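Local coordinates for protein esterase (uncultured bacterium pCosCE1, PDB 7ATL) that hydrolyses carboxylic esters as a family VIII carboxylesterase and also shows promiscuous acyltransferase activity, at residues 112-117 and 315-319; 106-110 and 161-165; 8-13 and 39-44. One frame throughout, in Å; residues are numbered along the deposited sequence.

The three contacts illustrate how chemistry follows position in a beta-lactamase-type fold. Contact 1 is deeply buried, and it mixes a direct hydrogen bond, a water bridge and aromatic packing where helix 111-116 meets a turn of the sheet. Contact 2 lies further out, its centre about 15 Å from that of contact 1, and relies mainly on proline and aliphatic surfaces. The two adjoin at the start of helix 111-116, contact 1 using the helix and contact 2 the loop leading into it: P165 packs on H113, and I109 on L114. Contact 3, partly buried, sits across the chain's centre, its nearest atoms about 21 Å from contact 1, where the N-terminal helix covers an outermost strand through aliphatic-aromatic packing with a polar fringe.

Contact 1 of 3, residues 112-117 and 315-319; sequences RHLLSH and FGFGG
A Schellman motif closing helix 111-116 is fitted against the turn between strands 313-315 and 320-322, a buried junction of the helical part of this beta-lactamase-type fold with its antiparallel sheet. The backbone is helical from R112, and H117 is the first residue to leave helical angles, with positive phi (63/43). The closest CA pair is L115-F317, 5.2 Å, and 315 Å² is buried. F315, extended (-148/142) with chi1 t, points its CB toward the helix end. Its ring receives the edge of the H117 imidazole in an offset edge-to-face pair (centroids 5.6 Å, planes at 80°), with F315 CE2 3.8 Å from H117 CD2; L115 O lies at the edge of the F315 ring, 3.6 Å from F315 CE2, and S116 CA is 3.7 Å from F315 CD2. H117 also bonds S172 through ND1 and touches K68 of a putative SxxK motif, which places the contact beside the probable catalytic site. G316 (-111/-136) accepts the direct hydrogen bond, from S116 OG (chi1 m) to G316 O, 2.7 Å, while its own N reaches G319 O at 3.0 Å to close the turn. F317 (chi1 m), its CB sideways, brings its ring against the side chain of L115: L115 CD1 stands 3.9 Å from the centroid, 6° off the normal, in a CH-pi contact, L115 CB is 3.5 Å from F317 CD1, and H301 stacks on the ring too. G318 has phi 113°, where a CB would collide with the preceding carbonyl. A water links the backbones here, donating to L115 O at 2.6 Å and weakly accepting from G318 N at 3.1 Å.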
loop_
_atom_site.group_PDB
_atom_site.type_symbol
_atom_site.label_atom_id
_atom_site.label_comp_id
_atom_site.label_asym_id
_atom_site.label_seq_id
_atom_site.Cartn_x
_atom_site.Cartn_y
_atom_site.Cartn_z
ATOM N N ARG A 112 -0.478 -9.423 15.219
ATOM C CA ARG A 112 -1.821 -9.099 14.657
ATOM C C ARG A 112 -2.076 -7.588 14.771
ATOM O O ARG A 112 -2.906 -7.038 13.991
ATOM C CB ARG A 112 -2.949 -9.883 15.342
ATOM C CG ARG A 112 -3.031 -9.683 16.851
ATOM C CD ARG A 112 -4.261 -10.333 17.444
ATOM N NE ARG A 112 -4.120 -11.782 17.506
ATOM C CZ ARG A 112 -4.706 -12.663 16.692
ATOM N NH1 ARG A 112 -5.484 -12.273 15.695
ATOM N NH2 ARG A 112 -4.473 -13.946 16.872
ATOM N N HIS A 113 -1.447 -6.942 15.749
ATOM C CA HIS A 113 -1.571 -5.484 15.934
ATOM C C HIS A 113 -0.789 -4.819 14.797
ATOM O O HIS A 113 -1.310 -3.838 14.204
ATOM C CB HIS A 113 -1.117 -5.031 17.334
ATOM C CG HIS A 113 -1.804 -5.667 18.498
ATOM N ND1 HIS A 113 -1.110 -6.023 19.659
ATOM C CD2 HIS A 113 -3.099 -5.990 18.724
ATOM C CE1 HIS A 113 -1.947 -6.532 20.542
ATOM N NE2 HIS A 113 -3.168 -6.526 19.999
ATOM N N LEU A 114 0.418 -5.292 14.488
ATOM C CA LEU A 114 1.166 -4.724 13.329
ATOM C C LEU A 114 0.308 -4.824 12.046
ATOM O O LEU A 114 0.225 -3.835 11.310
ATOM C CB LEU A 114 2.517 -5.423 13.143
ATOM C CG LEU A 114 3.563 -5.201 14.230
ATOM C CD1 LEU A 114 4.885 -5.838 13.837
ATOM C CD2 LEU A 114 3.753 -3.720 14.512
ATOM N N LEU A 115 -0.319 -5.972 11.788
ATOM C CA LEU A 115 -1.029 -6.261 10.516
ATOM C C LEU A 115 -2.245 -5.340 10.328
ATOM O O LEU A 115 -2.624 -5.110 9.164
ATOM C CB LEU A 115 -1.461 -7.727 10.522
ATOM C CG LEU A 115 -0.320 -8.733 10.480
ATOM C CD1 LEU A 115 -0.840 -10.149 10.644
ATOM C CD2 LEU A 115 0.455 -8.611 9.180
ATOM N N SER A 116 -2.854 -4.858 11.415
ATOM C CA SER A 116 -4.137 -4.116 11.399
ATOM C C SER A 116 -3.922 -2.693 11.906
ATOM O O SER A 116 -4.917 -1.959 12.046
ATOM C CB SER A 116 -5.201 -4.850 12.196
ATOM O OG SER A 116 -5.509 -6.105 11.596
ATOM N N HIS A 117 -2.673 -2.302 12.164
ATOM C CA HIS A 117 -2.307 -0.908 12.541
ATOM C C HIS A 117 -2.973 -0.526 13.870
ATOM O O HIS A 117 -3.465 0.600 13.965
ATOM C CB HIS A 117 -2.688 0.073 11.414
ATOM C CG HIS A 117 -1.880 -0.087 10.172
ATOM N ND1 HIS A 117 -0.608 0.420 10.061
ATOM C CD2 HIS A 117 -2.150 -0.706 9.000
ATOM C CE1 HIS A 117 -0.126 0.122 8.867
ATOM N NE2 HIS A 117 -1.049 -0.576 8.201
ATOM N N PHE A 315 -10.841 -2.790 9.053
ATOM C CA PHE A 315 -9.503 -3.174 8.560
ATOM C C PHE A 315 -9.221 -4.632 8.902
ATOM O O PHE A 315 -9.598 -5.118 10.005
ATOM C CB PHE A 315 -8.427 -2.277 9.161
ATOM C CG PHE A 315 -7.219 -2.128 8.280
ATOM C CD1 PHE A 315 -7.181 -1.171 7.289
ATOM C CD2 PHE A 315 -6.121 -2.950 8.442
ATOM C CE1 PHE A 315 -6.065 -1.039 6.483
ATOM C CE2 PHE A 315 -4.997 -2.799 7.646
ATOM C CZ PHE A 315 -4.981 -1.863 6.649
ATOM N N GLY A 316 -8.561 -5.301 7.966
ATOM C CA GLY A 316 -8.194 -6.718 8.052
ATOM C C GLY A 316 -6.702 -6.843 8.188
ATOM O O GLY A 316 -6.139 -6.093 9.017
ATOM N N PHE A 317 -6.116 -7.786 7.445
ATOM C CA PHE A 317 -4.666 -7.933 7.223
ATOM C C PHE A 317 -4.400 -7.652 5.748
ATOM O O PHE A 317 -4.786 -8.511 4.911
ATOM C CB PHE A 317 -4.192 -9.332 7.596
ATOM C CG PHE A 317 -4.503 -9.803 8.994
ATOM C CD1 PHE A 317 -4.683 -8.911 10.041
ATOM C CD2 PHE A 317 -4.572 -11.164 9.270
ATOM C CE1 PHE A 317 -4.960 -9.361 11.324
ATOM C CE2 PHE A 317 -4.826 -11.612 10.554
ATOM C CZ PHE A 317 -5.018 -10.707 11.581
ATOM N N GLY A 318 -3.823 -6.481 5.442
ATOM C CA GLY A 318 -3.420 -6.080 4.078
ATOM C C GLY A 318 -4.229 -4.925 3.500
ATOM O O GLY A 318 -3.753 -4.310 2.547
ATOM N N GLY A 319 -5.408 -4.625 4.044
ATOM C CA GLY A 319 -6.181 -3.433 3.634
ATOM C C GLY A 319 -7.480 -3.303 4.402
ATOM O O GLY A 319 -7.656 -4.034 5.360
HETATM O O HOH W 1 -1.509 -5.024 6.867
#

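Contact 2 of 3, residues 106-110 and 161-165; sequences RPPIK and LLAEP
This is an apolar contact between two irregular loops at the periphery of the helical part of the fold: 106-110 leads into helix 111-116, and the loop 161-165 lies between helix 149-157 and helix 174-186. It buries 231 Å², with CA pairs P107-E164 at 6.8 Å and I109-P165 at 5.6 Å. P107 and P108 are extended in polyproline-like geometry (-79/145 and -66/142), and I109 continues at -107/131. Opposite them, L161 (-63/155), E164 (-54/125) and P165 (-44/125) are also extended, although L162 breaks the run with -98/-9. The prolines meet most intimately: P107, C-gamma endo, sets its CG 3.5 Å from CD of P165, which is C-gamma exo. P165 CG then lies 3.4 Å from P108 O and 3.6 Å from I109 CG1. L161, m and t, aims at the other loop and places CD1 3.9 Å from P107 CG, and its CD2 is 4.2 Å from CD1 of I109, also m and t. K110 occupies the N-cap of helix 111-116, where H113 ND1 bonds its backbone N, and its NZ forms a salt bridge with D87. P165 packs on H113 from the second loop. Rigid rings and branched aliphatic chains thus hold the loops together by shape and hydrophobic contact, without any hydrogen bond between the two segments; what polar ties the loops have lead to other partners, as with K110 and D87.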
loop_
_atom_site.group_PDB
_atom_site.type_symbol
_atom_site.label_atom_id
_atom_site.label_comp_id
_atom_site.label_asym_id
_atom_site.label_seq_id
_atom_site.Cartn_x
_atom_site.Cartn_y
_atom_site.Cartn_z
ATOM N N ARG A 106 5.376 -0.288 29.252
ATOM C CA ARG A 106 5.884 -0.917 27.996
ATOM C C ARG A 106 5.011 -2.118 27.667
ATOM O O ARG A 106 5.331 -3.253 28.024
ATOM C CB ARG A 106 7.342 -1.363 28.139
ATOM C CG ARG A 106 8.310 -0.213 28.390
ATOM C CD ARG A 106 9.772 -0.620 28.578
ATOM N NE ARG A 106 10.511 0.596 28.890
ATOM C CZ ARG A 106 10.814 1.567 28.019
ATOM N NH1 ARG A 106 10.504 1.474 26.734
ATOM N NH2 ARG A 106 11.450 2.641 28.442
ATOM N N PRO A 107 3.867 -1.906 26.980
ATOM C CA PRO A 107 2.939 -2.991 26.701
ATOM C C PRO A 107 3.462 -3.809 25.532
ATOM O O PRO A 107 4.038 -3.265 24.587
ATOM C CB PRO A 107 1.637 -2.270 26.342
ATOM C CG PRO A 107 2.112 -0.984 25.721
ATOM C CD PRO A 107 3.411 -0.634 26.413
ATOM N N PRO A 108 3.234 -5.137 25.556
ATOM C CA PRO A 108 3.622 -5.997 24.440
ATOM C C PRO A 108 2.782 -5.630 23.209
ATOM O O PRO A 108 1.621 -5.228 23.353
ATOM C CB PRO A 108 3.376 -7.432 24.932
ATOM C CG PRO A 108 2.387 -7.276 26.085
ATOM C CD PRO A 108 2.554 -5.868 26.635
ATOM N N ILE A 109 3.424 -5.676 22.048
ATOM C CA ILE A 109 2.784 -5.491 20.720
ATOM C C ILE A 109 2.750 -6.862 20.078
ATOM O O ILE A 109 3.806 -7.541 20.036
ATOM C CB ILE A 109 3.554 -4.498 19.829
ATOM C CG1 ILE A 109 3.604 -3.076 20.410
ATOM C CG2 ILE A 109 2.970 -4.515 18.423
ATOM C CD1 ILE A 109 4.690 -2.198 19.792
ATOM N N LYS A 110 1.591 -7.234 19.575
ATOM C CA LYS A 110 1.417 -8.528 18.889
ATOM C C LYS A 110 1.489 -8.290 17.386
ATOM O O LYS A 110 1.104 -7.206 16.928
ATOM C CB LYS A 110 0.096 -9.189 19.272
ATOM C CG LYS A 110 0.038 -9.787 20.668
ATOM C CD LYS A 110 -1.394 -9.858 21.162
ATOM C CE LYS A 110 -1.621 -10.959 22.168
ATOM N NZ LYS A 110 -2.900 -11.660 21.909
ATOM N N LEU A 161 4.335 5.178 22.184
ATOM C CA LEU A 161 3.089 4.659 21.592
ATOM C C LEU A 161 1.968 5.641 21.929
ATOM O O LEU A 161 2.083 6.335 22.951
ATOM C CB LEU A 161 2.791 3.277 22.156
ATOM C CG LEU A 161 3.816 2.200 21.833
ATOM C CD1 LEU A 161 3.548 0.949 22.653
ATOM C CD2 LEU A 161 3.817 1.884 20.342
ATOM N N LEU A 162 0.912 5.673 21.121
ATOM C CA LEU A 162 -0.226 6.593 21.319
ATOM C C LEU A 162 -1.379 5.897 22.040
ATOM O O LEU A 162 -2.288 6.599 22.455
ATOM C CB LEU A 162 -0.636 7.148 19.955
ATOM C CG LEU A 162 0.310 8.250 19.491
ATOM C CD1 LEU A 162 1.498 7.682 18.746
ATOM C CD2 LEU A 162 -0.412 9.280 18.665
ATOM N N ALA A 163 -1.321 4.588 22.224
ATOM C CA ALA A 163 -2.443 3.803 22.778
ATOM C C ALA A 163 -2.013 2.357 23.029
ATOM O O ALA A 163 -1.014 1.910 22.412
ATOM C CB ALA A 163 -3.619 3.880 21.841
ATOM N N GLU A 164 -2.722 1.672 23.931
ATOM C CA GLU A 164 -2.522 0.226 24.196
ATOM C C GLU A 164 -2.623 -0.522 22.874
ATOM O O GLU A 164 -3.614 -0.370 22.142
ATOM C CB GLU A 164 -3.570 -0.331 25.160
ATOM C CG GLU A 164 -3.056 -0.613 26.552
ATOM C CD GLU A 164 -4.233 -0.893 27.460
ATOM O OE1 GLU A 164 -4.944 -1.866 27.140
ATOM O OE2 GLU A 164 -4.488 -0.106 28.428
ATOM N N PRO A 165 -1.585 -1.311 22.514
ATOM C CA PRO A 165 -1.666 -2.210 21.360
ATOM C C PRO A 165 -3.017 -2.932 21.388
ATOM O O PRO A 165 -3.355 -3.424 22.414
ATOM C CB PRO A 165 -0.465 -3.131 21.571
ATOM C CG PRO A 165 0.557 -2.189 22.203
ATOM C CD PRO A 165 -0.256 -1.316 23.140
#

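Contact 3 of 3, residues 8-13 and 39-44; sequences LAKRVQ and IYANAS
A classic beta bulge marks the strand side of this contact: I39 and Y40 both face I32 of strand 27-34, and the chain turns a corner at I39 (-90/-20) before running extended from Y40 (-150/133) to S44. Helix 8-13 crosses strand 40-44 with its axis 9.6 Å away and the N-to-C directions 32° apart (signed -32°); A9-Y40 (6.4 Å) and Q13-N42 (7.8 Å) are the closest CA pairs, and 321 Å² is buried. Y40, chi1 t and chi2 88°, lays its ring on the helix. V12 CB stands over one face, 4.2 Å from the centroid and 22° off the normal, a CH-pi contact, with V12 CG1 3.2 Å from Y40 CE2; A9 CB approaches Y40 CD1 at 3.8 Å. One turn earlier, L8 (t, p) brings CD2 to 3.4 Å from I39 CD1 and 3.9 Å from Y40 CB. N42 ND2 makes a weak bond to Y40 OH at 3.3 Å, and the Q13 side chain lies alongside both. V12 also packs on I376 and A379 of helix 372-381. Terminal helices gathered against the antiparallel sheet in this way are characteristic of the serine beta-lactamase fold that family VIII carboxylesterases share.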
loop_
_atom_site.group_PDB
_atom_site.type_symbol
_atom_site.label_atom_id
_atom_site.label_comp_id
_atom_site.label_asym_id
_atom_site.label_seq_id
_atom_site.Cartn_x
_atom_site.Cartn_y
_atom_site.Cartn_z
ATOM N N LEU A 8 -17.632 -2.393 -20.830
ATOM C CA LEU A 8 -16.803 -2.036 -19.656
ATOM C C LEU A 8 -15.618 -1.199 -20.138
ATOM O O LEU A 8 -15.427 -0.064 -19.627
ATOM C CB LEU A 8 -16.343 -3.341 -19.002
ATOM C CG LEU A 8 -15.377 -3.203 -17.830
ATOM C CD1 LEU A 8 -16.134 -3.080 -16.520
ATOM C CD2 LEU A 8 -14.446 -4.397 -17.787
ATOM N N ALA A 9 -14.864 -1.754 -21.087
ATOM C CA ALA A 9 -13.754 -1.067 -21.785
ATOM C C ALA A 9 -14.192 0.366 -22.159
ATOM O O ALA A 9 -13.460 1.321 -21.842
ATOM C CB ALA A 9 -13.298 -1.897 -22.966
ATOM N N LYS A 10 -15.378 0.520 -22.740
ATOM C CA LYS A 10 -15.987 1.830 -23.088
ATOM C C LYS A 10 -15.931 2.717 -21.835
ATOM O O LYS A 10 -15.236 3.742 -21.885
ATOM C CB LYS A 10 -17.406 1.602 -23.647
ATOM C CG LYS A 10 -18.176 2.820 -24.166
ATOM C CD LYS A 10 -17.425 3.711 -25.159
ATOM C CE LYS A 10 -16.811 2.978 -26.339
ATOM N NZ LYS A 10 -17.836 2.439 -27.265
ATOM N N ARG A 11 -16.600 2.308 -20.747
ATOM C CA ARG A 11 -16.843 3.140 -19.532
ATOM C C ARG A 11 -15.506 3.520 -18.885
ATOM O O ARG A 11 -15.307 4.720 -18.570
ATOM C CB ARG A 11 -17.720 2.388 -18.523
ATOM C CG ARG A 11 -19.174 2.211 -18.943
ATOM C CD ARG A 11 -20.039 1.678 -17.816
ATOM N NE ARG A 11 -19.594 0.379 -17.289
ATOM C CZ ARG A 11 -19.867 -0.825 -17.806
ATOM N NH1 ARG A 11 -20.586 -0.953 -18.909
ATOM N NH2 ARG A 11 -19.396 -1.913 -17.220
ATOM N N VAL A 12 -14.618 2.537 -18.726
ATOM C CA VAL A 12 -13.322 2.681 -17.999
ATOM C C VAL A 12 -12.398 3.602 -18.802
ATOM O O VAL A 12 -11.947 4.620 -18.226
ATOM C CB VAL A 12 -12.678 1.312 -17.731
ATOM C CG1 VAL A 12 -11.270 1.447 -17.182
ATOM C CG2 VAL A 12 -13.542 0.491 -16.793
ATOM N N GLN A 13 -12.142 3.261 -20.068
ATOM C CA GLN A 13 -11.429 4.118 -21.051
ATOM C C GLN A 13 -11.951 5.563 -20.962
ATOM O O GLN A 13 -11.126 6.510 -20.935
ATOM C CB GLN A 13 -11.652 3.568 -22.457
ATOM C CG GLN A 13 -10.795 4.243 -23.510
ATOM C CD GLN A 13 -9.345 3.953 -23.220
ATOM O OE1 GLN A 13 -8.982 2.816 -22.916
ATOM N NE2 GLN A 13 -8.510 4.980 -23.287
ATOM N N ILE A 39 -10.119 -9.201 -17.935
ATOM C CA ILE A 39 -11.204 -8.747 -18.853
ATOM C C ILE A 39 -10.898 -7.335 -19.382
ATOM O O ILE A 39 -11.476 -6.969 -20.398
ATOM C CB ILE A 39 -12.585 -8.819 -18.170
ATOM C CG1 ILE A 39 -12.696 -7.846 -16.993
ATOM C CG2 ILE A 39 -12.912 -10.238 -17.731
ATOM C CD1 ILE A 39 -14.110 -7.550 -16.555
ATOM N N TYR A 40 -10.033 -6.556 -18.735
ATOM C CA TYR A 40 -9.634 -5.200 -19.200
ATOM C C TYR A 40 -8.195 -4.886 -18.754
ATOM O O TYR A 40 -7.875 -5.092 -17.570
ATOM C CB TYR A 40 -10.614 -4.149 -18.675
ATOM C CG TYR A 40 -10.256 -2.727 -19.019
ATOM C CD1 TYR A 40 -10.685 -2.151 -20.202
ATOM C CD2 TYR A 40 -9.479 -1.944 -18.171
ATOM C CE1 TYR A 40 -10.379 -0.837 -20.529
ATOM C CE2 TYR A 40 -9.148 -0.628 -18.487
ATOM C CZ TYR A 40 -9.603 -0.072 -19.674
ATOM O OH TYR A 40 -9.306 1.212 -20.017
ATOM N N ALA A 41 -7.366 -4.384 -19.679
ATOM C CA ALA A 41 -5.962 -3.960 -19.445
ATOM C C ALA A 41 -5.659 -2.720 -20.284
ATOM O O ALA A 41 -5.723 -2.837 -21.503
ATOM C CB ALA A 41 -5.006 -5.065 -19.819
ATOM N N ASN A 42 -5.290 -1.590 -19.679
ATOM C CA ASN A 42 -5.067 -0.358 -20.477
ATOM C C ASN A 42 -4.062 0.589 -19.824
ATOM O O ASN A 42 -4.279 0.979 -18.676
ATOM C CB ASN A 42 -6.387 0.359 -20.745
ATOM C CG ASN A 42 -6.255 1.320 -21.901
ATOM O OD1 ASN A 42 -5.579 1.020 -22.885
ATOM N ND2 ASN A 42 -6.861 2.484 -21.767
ATOM N N ALA A 43 -3.035 0.980 -20.585
ATOM C CA ALA A 43 -2.107 2.100 -20.293
ATOM C C ALA A 43 -2.641 3.364 -20.966
ATOM O O ALA A 43 -2.897 3.290 -22.154
ATOM C CB ALA A 43 -0.738 1.749 -20.811
ATOM N N SER A 44 -2.810 4.472 -20.246
ATOM C CA SER A 44 -3.282 5.763 -20.812
ATOM C C SER A 44 -2.261 6.866 -20.510
ATOM O O SER A 44 -1.608 6.787 -19.453
ATOM C CB SER A 44 -4.624 6.147 -20.235
ATOM O OG SER A 44 -5.623 5.165 -20.464
#